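Local coordinates for hydroxyglutarate synthase (Pseudomonas putida, PDB 6W1G), which catalyses the iron(II)-dependent conversion of 2-oxoadipate and dioxygen to (R)-2-hydroxyglutarate and carbon dioxide, a step of D-lysine breakdown, at residues A[18-23]-A[222-227]; A[11-16]-A[124-129]; A[71-76]-A[128-133]. One frame throughout, in Å; residues are numbered along the deposited sequence.

Contact 1 of 3, residues A[18-23]-A[222-227]; sequences AAMSLM and PHINHL. With NI (nickel (II) ion), chain B.
Ile224 and Leu227 reach across to Met20, Ser21 and Met23, while the imidazole of His226 that lies between them in the chain turns to the metal. NE2 of His226 binds the nickel ion at 2.0 Å. At another corner of the ring ND1 makes a weak hydrogen bond to OD1 of Asn225, which is itself modelled in two conformers. The His70 ring meets His226 with the planes nearly perpendicular; His70, Glu294 and three waters complete the metal's set of ligands. Nickel here occupies the iron(II) site of the enzyme, which uses the same two histidines and glutamate, and His226 also binds 2-oxoadipate.

The contact itself is apolar. Ile224 holds CG1 anti to its carbonyl carbon (chi1 -65°), and CD1 extends toward the helix, where it meets Met20 CE at 3.7 Å and Met23 CE at 3.9 Å. Both thioether chains cross the isoleucine obliquely, touching it with their methyl ends. Each methionine is deposited in two conformers, so these methyl contacts describe one of them. Leu227 works on the backbone instead: its CD2 lies 3.6 Å from Ser21 CA and 3.9 Å from Met20 O.

The metal-binding His226 is thus flanked by residues packed on helix 9-27. Helix 176-188 adds Leu187 against both methionines, helix 29-48 brings Tyr31 against Leu227 and its OH to the Ser21 hydroxyl, and strand 69-75 touches Ser21 through Arg69, beside the edge strand 226-229.

Contact 2 of 3, residues A[11-16]-A[124-129]; sequences SIRAQF and SPFRVF
Arg13 sets CG anti to its backbone N, and a bend at chi3 (62°) turns NE to the carbonyl of Ser124. NE and NH2 both donate to this one oxygen: Arg13 NE lies 2.9 Å from Ser124 O, and Arg13 NH2 is also 2.9 Å from Ser124 O. The oxygen sits close to the guanidinium plane; seen from the carbonyl, NH2 lies on a lone pair, whereas NE stands 40° above the carbonyl plane. Met91 O takes NH1, and Asp10 forms a salt bridge with NH2, so each of the three nitrogens has an acceptor.

Beside it the methyl of Ala14 packs on Ser124, CB to CB at 3.9 Å. Phe126 CB packs against Arg13 CG, with the phenyl and guanidinium planes nearly coplanar, and Phe126 CE2 comes to the edge of the Phe16 ring, 3.6 Å from Phe16 CD2. These two rings meet obliquely, with planes at 63°.

Ser124 is the first residue to leave helical geometry after helix 118-123. Its OG accepts from Phe126 N at 3.3 Å, closing an ST turn at this helix-to-strand junction, whose carbonyl is bonded to the Arg13 guanidinium of helix 9-27.

Contact 3 of 3, residues A[71-76]-A[128-133]; sequences GAIRVG and VFTSLL
Ile73 meets Val128 and Thr130 on the neighbouring strand, and its longer branch can be traced outward. From CB, which rises off the sheet, CG1 takes the crowded position between backbone N and carbonyl carbon (chi1 61°). Ile73 CG1 lies 3.7 Å from both Val128 CG1 and Thr130 OG1. At the tip, Ile73 CD1 is 3.8 Å from Thr130 OG1 and also touches Val128 CG1, with the threonine methyl CG2 a little farther off. Ile73 crosses Val128 at about a right angle but runs alongside Thr130 in the same direction. Thr130 OG1 donates to Val128 O at 3.2 Å, approaching from well above the carbonyl plane. An alanine in place of Thr130 would lose that bond and would probably open a gap beside CG1 and CD1 of Ile73. Helix 78-90 covers this face through Ile84 and Phe88.

The opposite face carries Ala72, Phe129, Arg74 and Ser131. Arg74 runs extended from CG to NE, its CG 4.2 Å from Ser131 CB; a water bonded to Ser131 OG at 2.7 Å also reaches Arg74 NE, weakly. Beyond the two strands Asp215 pairs with Arg74 NH1, and Ser110 OG bonds to Ser131 OG.

Five backbone bonds alternate along the parallel pair, whose axes diverge by 17°. The bond from Val75 N to Ser131 O, 2.8 Å long, is nearly straight. Strand 69-75, helix 78-90 and strands 94-100, 108-114 and 127-133 form the beta-alpha-beta-beta-beta unit of the vicinal oxygen chelate (glyoxalase) fold, in which the first and last strands pair in parallel. Here that pairing carries Arg74, which binds 2-oxoadipate and is thought important for substrate specificity.

All three contacts gather around one mixed sheet, their centres 11 to 16 Å apart. Contacts 1 and 2 use successive parts of helix 9-27, and Leu227 CD1 of the first meets Phe126 CE1 of the second at 4.2 Å. Contact 2 ends on strand 127-133, which contact 3 pairs with strand 69-75; they share Val128 and Phe129. Strand 226-229 adds to the other side of strand 69-75, with His226 O probably hydrogen-bonded to Ala72 N. Along the chain contact 3 is nested within the loop closed by contact 1, while contacts 1 and 2 cross. The N-terminal helix thus packs against a sheet bearing metal ligands and substrate-binding Arg74.

Contact 1 of 3, residues A[18-23]-A[222-227]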
ATOM      1  N   ALA A  18      -5.617  10.172   8.912  1.00 10.99           N
ATOM      2  CA  ALA A  18      -6.648  10.098   9.945  1.00 11.90           C
ATOM      3  C   ALA A  18      -7.963  10.708   9.492  1.00 12.06           C
ATOM      4  O   ALA A  18      -9.051  10.158   9.763  1.00 12.43           O
ATOM      5  CB  ALA A  18      -6.175  10.806  11.219  1.00 13.38           C
ATOM      6  N   ALA A  19      -7.893  11.843   8.779  1.00 11.74           N
ATOM      7  CA  ALA A  19      -9.122  12.476   8.280  1.00 12.20           C
ATOM      8  C   ALA A  19      -9.784  11.614   7.217  1.00 11.46           C
ATOM      9  O   ALA A  19     -11.022  11.536   7.160  1.00 12.53           O
ATOM     10  CB  ALA A  19      -8.815  13.877   7.747  1.00 13.79           C
ATOM     11  N   MET A  20      -8.996  10.990   6.349  1.00 11.21           N
ATOM     12  CA  MET A  20      -9.550  10.081   5.348  0.55 11.49           C
ATOM     13  C   MET A  20     -10.258   8.919   6.024  1.00 10.41           C
ATOM     14  O   MET A  20     -11.333   8.505   5.589  1.00 11.78           O
ATOM     15  CB  MET A  20      -8.451   9.570   4.408  0.55 12.25           C
ATOM     16  CG  MET A  20      -7.897  10.575   3.382  0.55 13.80           C
ATOM     17  SD  MET A  20      -8.874  10.742   1.882  0.55 13.10           S
ATOM     18  CE  MET A  20      -8.337   9.337   0.926  0.55 13.31           C
ATOM     19  N   SER A  21      -9.655   8.366   7.066  1.00 11.53           N
ATOM     20  CA  SER A  21     -10.260   7.240   7.762  1.00 11.60           C
ATOM     21  C   SER A  21     -11.589   7.623   8.388  1.00 12.12           C
ATOM     22  O   SER A  21     -12.572   6.889   8.297  1.00 12.57           O
ATOM     23  CB  SER A  21      -9.275   6.709   8.801  1.00 12.74           C
ATOM     24  OG  SER A  21      -9.779   5.525   9.399  1.00 13.71           O
ATOM     25  N   LEU A  22     -11.643   8.775   9.038  1.00 12.75           N
ATOM     26  CA  LEU A  22     -12.908   9.199   9.623  1.00 13.65           C
ATOM     27  C   LEU A  22     -13.967   9.436   8.549  1.00 13.85           C
ATOM     28  O   LEU A  22     -15.138   9.090   8.731  1.00 14.06           O
ATOM     29  CB  LEU A  22     -12.678  10.461  10.447  1.00 15.83           C
ATOM     30  CG  LEU A  22     -11.907  10.087  11.720  1.00 20.77           C
ATOM     31  CD1 LEU A  22     -11.888  11.320  12.586  1.00 25.01           C
ATOM     32  CD2 LEU A  22     -12.390   8.885  12.544  1.00 24.41           C
ATOM     33  N   MET A  23     -13.589  10.057   7.434  1.00 13.15           N
ATOM     34  CA  MET A  23     -14.550  10.311   6.367  0.75 12.93           C
ATOM     35  C   MET A  23     -15.074   9.002   5.795  1.00 12.93           C
ATOM     36  O   MET A  23     -16.294   8.826   5.611  1.00 13.89           O
ATOM     37  CB  MET A  23     -13.882  11.123   5.252  0.75 13.59           C
ATOM     38  CG  MET A  23     -14.757  11.311   4.031  0.75 16.05           C
ATOM     39  SD  MET A  23     -14.039  12.325   2.735  0.75 17.59           S
ATOM     40  CE  MET A  23     -12.930  11.130   1.996  0.75 20.82           C
ATOM     41  N   PRO A 222     -12.280  11.050  -7.945  1.00 14.55           N
ATOM     42  CA  PRO A 222     -11.686   9.762  -7.516  1.00 16.16           C
ATOM     43  C   PRO A 222     -12.042   9.366  -6.094  1.00 16.91           C
ATOM     44  O   PRO A 222     -11.245   9.513  -5.148  1.00 16.80           O
ATOM     45  CB  PRO A 222     -10.186  10.016  -7.669  1.00 16.78           C
ATOM     46  CG  PRO A 222     -10.029  11.452  -7.404  1.00 15.75           C
ATOM     47  CD  PRO A 222     -11.242  12.093  -8.060  1.00 14.46           C
ATOM     48  N   HIS A 223     -13.226   8.844  -5.917  1.00 14.81           N
ATOM     49  CA  HIS A 223     -13.658   8.409  -4.599  1.00 14.46           C
ATOM     50  C   HIS A 223     -12.801   7.239  -4.128  1.00 12.69           C
ATOM     51  O   HIS A 223     -12.119   6.562  -4.907  1.00 14.93           O
ATOM     52  CB  HIS A 223     -15.140   8.045  -4.603  1.00 14.87           C
ATOM     53  CG  HIS A 223     -15.550   7.089  -5.676  1.00 16.17           C
ATOM     54  ND1 HIS A 223     -16.636   7.331  -6.492  1.00 21.14           N
ATOM     55  CD2 HIS A 223     -15.034   5.903  -6.078  1.00 18.34           C
ATOM     56  CE1 HIS A 223     -16.780   6.329  -7.340  1.00 22.24           C
ATOM     57  NE2 HIS A 223     -15.815   5.454  -7.118  1.00 18.80           N
ATOM     58  N   ILE A 224     -12.844   6.983  -2.830  1.00 14.26           N
ATOM     59  CA  ILE A 224     -11.994   5.937  -2.256  1.00 12.83           C
ATOM     60  C   ILE A 224     -12.476   4.590  -2.781  1.00 14.26           C
ATOM     61  O   ILE A 224     -13.634   4.195  -2.587  1.00 17.44           O
ATOM     62  CB  ILE A 224     -12.038   5.995  -0.726  1.00 11.92           C
ATOM     63  CG1 ILE A 224     -11.421   7.313  -0.265  1.00 13.05           C
ATOM     64  CG2 ILE A 224     -11.340   4.801  -0.128  1.00 12.92           C
ATOM     65  CD1 ILE A 224     -11.596   7.589   1.200  1.00 15.08           C
ATOM     66  N   ASN A 225     -11.606   3.864  -3.458  1.00 12.19           N
ATOM     67  CA  ASN A 225     -11.935   2.517  -3.899  0.54 12.10           C
ATOM     68  C   ASN A 225     -11.853   1.528  -2.752  1.00 12.77           C
ATOM     69  O   ASN A 225     -12.667   0.584  -2.665  1.00 13.96           O
ATOM     70  CB  ASN A 225     -10.939   2.088  -4.969  0.54 12.06           C
ATOM     71  CG  ASN A 225     -11.233   0.735  -5.527  0.54 17.29           C
ATOM     72  OD1 ASN A 225     -10.465  -0.196  -5.298  0.54 23.07           O
ATOM     73  ND2 ASN A 225     -12.317   0.598  -6.272  0.54 19.44           N
ATOM     74  N   HIS A 226     -10.889   1.729  -1.877  1.00 12.21           N
ATOM     75  CA  HIS A 226     -10.878   1.071  -0.572  1.00 13.19           C
ATOM     76  C   HIS A 226      -9.860   1.814   0.288  1.00 11.21           C
ATOM     77  O   HIS A 226      -8.979   2.530  -0.201  1.00 10.73           O
ATOM     78  CB  HIS A 226     -10.608  -0.427  -0.647  1.00 14.81           C
ATOM     79  CG  HIS A 226      -9.349  -0.780  -1.348  1.00 13.80           C
ATOM     80  ND1 HIS A 226      -9.313  -1.143  -2.673  1.00 17.77           N
ATOM     81  CD2 HIS A 226      -8.059  -0.830  -0.928  1.00 15.19           C
ATOM     82  CE1 HIS A 226      -8.074  -1.420  -3.036  1.00 16.20           C
ATOM     83  NE2 HIS A 226      -7.284  -1.244  -1.988  1.00 13.90           N
ATOM     84  N   LEU A 227     -10.016   1.625   1.592  1.00 11.57           N
ATOM     85  CA  LEU A 227      -9.070   2.056   2.602  1.00 10.90           C
ATOM     86  C   LEU A 227      -8.780   0.840   3.467  1.00 11.58           C
ATOM     87  O   LEU A 227      -9.710   0.296   4.070  1.00 14.00           O
ATOM     88  CB  LEU A 227      -9.712   3.145   3.422  1.00 12.84           C
ATOM     89  CG  LEU A 227      -8.918   4.100   4.148  1.00 14.83           C
ATOM     90  CD1 LEU A 227      -7.729   4.656   3.654  1.00 15.36           C
ATOM     91  CD2 LEU A 227      -9.673   5.041   4.970  1.00 15.05           C
TER
HETATM   92 NI    NI B 500      -5.453  -2.136  -1.768  0.86 13.70          NI
HETATM   93  O   HOH W   1      -4.690  -1.076  -3.481  1.00 17.90           O
HETATM   94  O   HOH W   2      -3.704  -3.131  -2.106  1.00 21.27           O
HETATM   95  O   HOH W   3      -5.830  -3.622  -3.457  1.00 23.51           O

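Contact 2 of 3, residues A[11-16]-A[124-129]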
ATOM      1  N   SER A  11       3.819  15.064   9.310  1.00 12.43           N
ATOM      2  CA  SER A  11       2.683  15.357  10.180  1.00 12.07           C
ATOM      3  C   SER A  11       1.429  15.614   9.366  1.00 11.98           C
ATOM      4  O   SER A  11       0.330  15.234   9.770  1.00 12.33           O
ATOM      5  CB  SER A  11       2.984  16.518  11.119  1.00 14.29           C
ATOM      6  OG  SER A  11       3.011  17.767  10.463  1.00 16.88           O
ATOM      7  N   ILE A  12       1.556  16.314   8.243  1.00 10.99           N
ATOM      8  CA  ILE A  12       0.406  16.524   7.366  1.00 11.35           C
ATOM      9  C   ILE A  12      -0.117  15.178   6.852  1.00 10.36           C
ATOM     10  O   ILE A  12      -1.334  14.947   6.820  1.00 10.95           O
ATOM     11  CB  ILE A  12       0.745  17.446   6.183  1.00 10.20           C
ATOM     12  CG1 ILE A  12       1.374  18.758   6.680  1.00 11.55           C
ATOM     13  CG2 ILE A  12      -0.497  17.782   5.392  1.00 12.74           C
ATOM     14  CD1 ILE A  12       1.734  19.741   5.547  1.00 12.26           C
ATOM     15  N   ARG A  13       0.794  14.273   6.449  1.00 10.59           N
ATOM     16  CA  ARG A  13       0.382  12.955   5.988  1.00 10.00           C
ATOM     17  C   ARG A  13      -0.384  12.208   7.071  1.00 10.08           C
ATOM     18  O   ARG A  13      -1.427  11.602   6.804  1.00 10.14           O
ATOM     19  CB  ARG A  13       1.612  12.162   5.558  1.00 10.19           C
ATOM     20  CG  ARG A  13       1.276  10.833   4.954  1.00 10.52           C
ATOM     21  CD  ARG A  13       2.461  10.120   4.332  1.00 11.71           C
ATOM     22  NE  ARG A  13       3.490   9.804   5.284  1.00 11.86           N
ATOM     23  CZ  ARG A  13       4.625  10.456   5.508  1.00 11.45           C
ATOM     24  NH1 ARG A  13       4.954  11.544   4.847  1.00 12.32           N
ATOM     25  NH2 ARG A  13       5.450  10.007   6.438  1.00 11.95           N
ATOM     26  N   ALA A  14       0.109  12.239   8.321  1.00 10.57           N
ATOM     27  CA  ALA A  14      -0.613  11.530   9.388  1.00 10.82           C
ATOM     28  C   ALA A  14      -1.993  12.106   9.581  1.00 10.74           C
ATOM     29  O   ALA A  14      -2.978  11.372   9.771  1.00 11.11           O
ATOM     30  CB  ALA A  14       0.192  11.604  10.683  1.00 11.76           C
ATOM     31  N   GLN A  15      -2.099  13.439   9.551  1.00 10.74           N
ATOM     32  CA  GLN A  15      -3.397  14.091   9.705  1.00 11.07           C
ATOM     33  C   GLN A  15      -4.342  13.760   8.555  1.00 11.67           C
ATOM     34  O   GLN A  15      -5.554  13.536   8.757  1.00 11.92           O
ATOM     35  CB  GLN A  15      -3.191  15.592   9.808  1.00 14.34           C
ATOM     36  CG  GLN A  15      -2.632  16.025  11.143  1.00 19.51           C
ATOM     37  CD  GLN A  15      -2.245  17.472  11.180  1.00 27.92           C
ATOM     38  OE1 GLN A  15      -2.258  18.157  10.162  1.00 32.55           O
ATOM     39  NE2 GLN A  15      -1.875  17.942  12.353  1.00 33.93           N
ATOM     40  N   PHE A  16      -3.812  13.720   7.338  1.00 10.85           N
ATOM     41  CA  PHE A  16      -4.620  13.387   6.177  1.00 10.54           C
ATOM     42  C   PHE A  16      -5.119  11.956   6.249  1.00 10.98           C
ATOM     43  O   PHE A  16      -6.303  11.687   5.995  1.00 11.12           O
ATOM     44  CB  PHE A  16      -3.802  13.613   4.898  1.00 10.90           C
ATOM     45  CG  PHE A  16      -4.532  13.294   3.629  1.00 11.29           C
ATOM     46  CD1 PHE A  16      -5.455  14.174   3.092  1.00 13.89           C
ATOM     47  CD2 PHE A  16      -4.311  12.114   2.967  1.00 15.83           C
ATOM     48  CE1 PHE A  16      -6.143  13.872   1.913  1.00 14.92           C
ATOM     49  CE2 PHE A  16      -5.003  11.821   1.809  1.00 17.82           C
ATOM     50  CZ  PHE A  16      -5.923  12.695   1.288  1.00 15.96           C
ATOM     51  N   SER A 124       4.277   8.278   9.739  1.00 11.03           N
ATOM     52  CA  SER A 124       3.077   7.815   9.054  1.00  9.89           C
ATOM     53  C   SER A 124       3.443   6.979   7.853  1.00 10.20           C
ATOM     54  O   SER A 124       4.087   7.505   6.917  1.00 10.77           O
ATOM     55  CB  SER A 124       2.187   8.952   8.573  1.00 11.60           C
ATOM     56  OG  SER A 124       1.090   8.409   7.829  1.00 12.25           O
ATOM     57  N   PRO A 125       2.984   5.725   7.780  1.00  9.48           N
ATOM     58  CA  PRO A 125       3.265   4.897   6.618  1.00  9.68           C
ATOM     59  C   PRO A 125       2.135   4.918   5.594  1.00  9.58           C
ATOM     60  O   PRO A 125       2.053   4.042   4.722  1.00 10.52           O
ATOM     61  CB  PRO A 125       3.391   3.500   7.219  1.00 10.84           C
ATOM     62  CG  PRO A 125       2.358   3.529   8.284  1.00 11.73           C
ATOM     63  CD  PRO A 125       2.439   4.921   8.902  1.00 11.19           C
ATOM     64  N   PHE A 126       1.277   5.930   5.659  1.00  9.74           N
ATOM     65  CA  PHE A 126       0.159   6.019   4.715  1.00 10.23           C
ATOM     66  C   PHE A 126       0.645   5.982   3.285  1.00 10.25           C
ATOM     67  O   PHE A 126       1.591   6.692   2.919  1.00 10.88           O
ATOM     68  CB  PHE A 126      -0.617   7.304   4.982  1.00 10.29           C
ATOM     69  CG  PHE A 126      -1.855   7.459   4.197  1.00 10.85           C
ATOM     70  CD1 PHE A 126      -2.890   6.546   4.322  1.00 12.43           C
ATOM     71  CD2 PHE A 126      -2.026   8.545   3.355  1.00 12.03           C
ATOM     72  CE1 PHE A 126      -4.078   6.713   3.608  1.00 14.69           C
ATOM     73  CE2 PHE A 126      -3.204   8.734   2.670  1.00 15.06           C
ATOM     74  CZ  PHE A 126      -4.233   7.809   2.795  1.00 16.48           C
ATOM     75  N   ARG A 127      -0.055   5.220   2.462  1.00 10.04           N
ATOM     76  CA  ARG A 127       0.219   5.153   1.021  1.00 10.19           C
ATOM     77  C   ARG A 127      -1.095   5.281   0.278  1.00 10.06           C
ATOM     78  O   ARG A 127      -2.131   4.893   0.803  1.00 10.52           O
ATOM     79  CB  ARG A 127       0.825   3.835   0.489  1.00 13.72           C
ATOM     80  CG  ARG A 127       1.816   3.139   1.318  1.00 13.61           C
ATOM     81  CD  ARG A 127       1.168   1.994   2.063  1.00 14.86           C
ATOM     82  NE  ARG A 127       2.148   1.353   2.849  1.00 11.07           N
ATOM     83  CZ  ARG A 127       1.925   0.810   4.055  1.00 10.86           C
ATOM     84  NH1 ARG A 127       2.883   0.272   4.746  1.00 12.95           N
ATOM     85  NH2 ARG A 127       0.695   0.805   4.576  1.00 14.33           N
ATOM     86  N   VAL A 128      -1.025   5.814  -0.949  1.00 10.09           N
ATOM     87  CA  VAL A 128      -2.182   5.853  -1.818  1.00  9.95           C
ATOM     88  C   VAL A 128      -1.818   5.198  -3.139  1.00 10.64           C
ATOM     89  O   VAL A 128      -1.026   5.756  -3.925  1.00 10.82           O
ATOM     90  CB  VAL A 128      -2.787   7.226  -2.024  1.00 10.69           C
ATOM     91  CG1 VAL A 128      -3.991   7.113  -2.991  1.00 11.99           C
ATOM     92  CG2 VAL A 128      -3.221   7.813  -0.705  1.00 11.73           C
ATOM     93  N   PHE A 129      -2.373   4.007  -3.376  1.00 10.01           N
ATOM     94  CA  PHE A 129      -2.231   3.294  -4.641  1.00  9.58           C
ATOM     95  C   PHE A 129      -3.114   3.995  -5.661  1.00  9.97           C
ATOM     96  O   PHE A 129      -4.321   4.136  -5.433  1.00 11.14           O
ATOM     97  CB  PHE A 129      -2.686   1.853  -4.453  1.00 11.18           C
ATOM     98  CG  PHE A 129      -2.387   0.952  -5.613  1.00 11.16           C
ATOM     99  CD1 PHE A 129      -3.299   0.750  -6.635  1.00 14.03           C
ATOM    100  CD2 PHE A 129      -1.162   0.323  -5.707  1.00 13.47           C
ATOM    101  CE1 PHE A 129      -2.991  -0.089  -7.682  1.00 15.51           C
ATOM    102  CE2 PHE A 129      -0.869  -0.520  -6.770  1.00 14.67           C
ATOM    103  CZ  PHE A 129      -1.775  -0.715  -7.743  1.00 15.07           C
TER

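Contact 3 of 3, residues A[71-76]-A[128-133]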
ATOM      1  N   GLY A  71      -4.807   3.803   1.014  1.00 10.62           N
ATOM      2  CA  GLY A  71      -5.968   4.044   0.189  1.00 11.38           C
ATOM      3  C   GLY A  71      -5.688   3.640  -1.234  1.00 10.39           C
ATOM      4  O   GLY A  71      -4.535   3.464  -1.630  1.00 10.86           O
ATOM      5  N   ALA A  72      -6.759   3.486  -2.008  1.00 11.04           N
ATOM      6  CA  ALA A  72      -6.660   3.210  -3.427  1.00 10.43           C
ATOM      7  C   ALA A  72      -7.670   4.093  -4.146  1.00 11.14           C
ATOM      8  O   ALA A  72      -8.831   4.180  -3.718  1.00 11.96           O
ATOM      9  CB  ALA A  72      -6.995   1.739  -3.706  1.00 12.39           C
ATOM     10  N   ILE A  73      -7.217   4.738  -5.217  1.00 10.30           N
ATOM     11  CA  ILE A  73      -8.004   5.628  -6.037  1.00 10.75           C
ATOM     12  C   ILE A  73      -7.653   5.398  -7.495  1.00 11.58           C
ATOM     13  O   ILE A  73      -6.612   4.822  -7.842  1.00 12.48           O
ATOM     14  CB  ILE A  73      -7.731   7.104  -5.693  1.00 11.84           C
ATOM     15  CG1 ILE A  73      -6.257   7.491  -5.922  1.00 13.46           C
ATOM     16  CG2 ILE A  73      -8.188   7.375  -4.292  1.00 13.55           C
ATOM     17  CD1 ILE A  73      -5.927   8.972  -5.808  1.00 14.63           C
ATOM     18  N   ARG A  74      -8.505   5.940  -8.357  1.00 12.13           N
ATOM     19  CA  ARG A  74      -8.341   5.885  -9.810  1.00 13.25           C
ATOM     20  C   ARG A  74      -8.580   7.266 -10.374  1.00 12.62           C
ATOM     21  O   ARG A  74      -9.558   7.911  -9.999  1.00 15.00           O
ATOM     22  CB  ARG A  74      -9.381   4.937 -10.403  1.00 16.41           C
ATOM     23  CG  ARG A  74      -9.288   3.542  -9.816  1.00 17.58           C
ATOM     24  CD  ARG A  74     -10.591   2.777 -10.012  1.00 23.23           C
ATOM     25  NE  ARG A  74     -10.452   1.379  -9.654  1.00 27.58           N
ATOM     26  CZ  ARG A  74     -11.466   0.535  -9.559  1.00 27.18           C
ATOM     27  NH1 ARG A  74     -12.698   0.963  -9.797  1.00 28.89           N
ATOM     28  NH2 ARG A  74     -11.245  -0.720  -9.224  1.00 31.07           N
ATOM     29  N   VAL A  75      -7.697   7.715 -11.262  1.00 13.12           N
ATOM     30  CA  VAL A  75      -7.862   8.977 -11.958  1.00 14.00           C
ATOM     31  C   VAL A  75      -7.979   8.690 -13.448  1.00 14.86           C
ATOM     32  O   VAL A  75      -7.674   7.588 -13.930  1.00 14.29           O
ATOM     33  CB  VAL A  75      -6.738   9.994 -11.654  1.00 14.49           C
ATOM     34  CG1 VAL A  75      -6.780  10.382 -10.223  1.00 16.00           C
ATOM     35  CG2 VAL A  75      -5.372   9.450 -12.042  1.00 15.95           C
ATOM     36  N   GLY A  76      -8.434   9.693 -14.195  1.00 16.11           N
ATOM     37  CA  GLY A  76      -8.800   9.489 -15.568  1.00 16.33           C
ATOM     38  C   GLY A  76      -7.932  10.141 -16.612  1.00 16.83           C
ATOM     39  O   GLY A  76      -8.075   9.812 -17.786  1.00 19.79           O
ATOM     40  N   VAL A 128      -1.025   5.814  -0.949  1.00 10.09           N
ATOM     41  CA  VAL A 128      -2.182   5.853  -1.818  1.00  9.95           C
ATOM     42  C   VAL A 128      -1.818   5.198  -3.139  1.00 10.64           C
ATOM     43  O   VAL A 128      -1.026   5.756  -3.925  1.00 10.82           O
ATOM     44  CB  VAL A 128      -2.787   7.226  -2.024  1.00 10.69           C
ATOM     45  CG1 VAL A 128      -3.991   7.113  -2.991  1.00 11.99           C
ATOM     46  CG2 VAL A 128      -3.221   7.813  -0.705  1.00 11.73           C
ATOM     47  N   PHE A 129      -2.373   4.007  -3.376  1.00 10.01           N
ATOM     48  CA  PHE A 129      -2.231   3.294  -4.641  1.00  9.58           C
ATOM     49  C   PHE A 129      -3.114   3.995  -5.661  1.00  9.97           C
ATOM     50  O   PHE A 129      -4.321   4.136  -5.433  1.00 11.14           O
ATOM     51  CB  PHE A 129      -2.686   1.853  -4.453  1.00 11.18           C
ATOM     52  CG  PHE A 129      -2.387   0.952  -5.613  1.00 11.16           C
ATOM     53  CD1 PHE A 129      -3.299   0.750  -6.635  1.00 14.03           C
ATOM     54  CD2 PHE A 129      -1.162   0.323  -5.707  1.00 13.47           C
ATOM     55  CE1 PHE A 129      -2.991  -0.089  -7.682  1.00 15.51           C
ATOM     56  CE2 PHE A 129      -0.869  -0.520  -6.770  1.00 14.67           C
ATOM     57  CZ  PHE A 129      -1.775  -0.715  -7.743  1.00 15.07           C
ATOM     58  N   THR A 130      -2.508   4.529  -6.714  1.00  9.99           N
ATOM     59  CA  THR A 130      -3.153   5.439  -7.643  1.00 10.43           C
ATOM     60  C   THR A 130      -3.080   4.855  -9.043  1.00 10.48           C
ATOM     61  O   THR A 130      -1.992   4.687  -9.609  1.00 11.93           O
ATOM     62  CB  THR A 130      -2.479   6.788  -7.590  1.00 10.72           C
ATOM     63  OG1 THR A 130      -2.532   7.291  -6.257  1.00 11.14           O
ATOM     64  CG2 THR A 130      -3.148   7.800  -8.512  1.00 11.77           C
ATOM     65  N   SER A 131      -4.253   4.581  -9.624  1.00 12.07           N
ATOM     66  CA  SER A 131      -4.328   4.032 -10.975  1.00 13.01           C
ATOM     67  C   SER A 131      -4.751   5.102 -11.955  1.00 13.47           C
ATOM     68  O   SER A 131      -5.592   5.945 -11.636  1.00 17.50           O
ATOM     69  CB  SER A 131      -5.338   2.890 -11.008  1.00 16.53           C
ATOM     70  OG  SER A 131      -5.010   1.841 -10.122  1.00 16.98           O
ATOM     71  N   LEU A 132      -4.164   5.037 -13.140  1.00 13.94           N
ATOM     72  CA  LEU A 132      -4.573   5.871 -14.247  1.00 14.21           C
ATOM     73  C   LEU A 132      -5.257   4.995 -15.293  1.00 16.90           C
ATOM     74  O   LEU A 132      -4.677   4.020 -15.782  1.00 16.70           O
ATOM     75  CB  LEU A 132      -3.341   6.549 -14.839  1.00 15.52           C
ATOM     76  CG  LEU A 132      -3.608   7.290 -16.130  1.00 16.61           C
ATOM     77  CD1 LEU A 132      -4.596   8.445 -16.013  1.00 18.27           C
ATOM     78  CD2 LEU A 132      -2.286   7.819 -16.700  1.00 19.83           C
ATOM     79  N   LEU A 133      -6.508   5.339 -15.600  1.00 16.51           N
ATOM     80  CA  LEU A 133      -7.270   4.666 -16.635  1.00 17.70           C
ATOM     81  C   LEU A 133      -6.623   4.901 -17.995  1.00 19.75           C
ATOM     82  O   LEU A 133      -6.200   6.014 -18.313  1.00 21.75           O
ATOM     83  CB  LEU A 133      -8.683   5.245 -16.634  1.00 21.59           C
ATOM     84  CG  LEU A 133      -9.719   4.601 -17.553  1.00 23.43           C
ATOM     85  CD1 LEU A 133     -10.120   3.246 -17.028  1.00 29.30           C
ATOM     86  CD2 LEU A 133     -10.936   5.537 -17.671  1.00 23.88           C
TER
HETATM   87  O   HOH W   4      -7.255   0.342  -9.952  1.00 40.74           O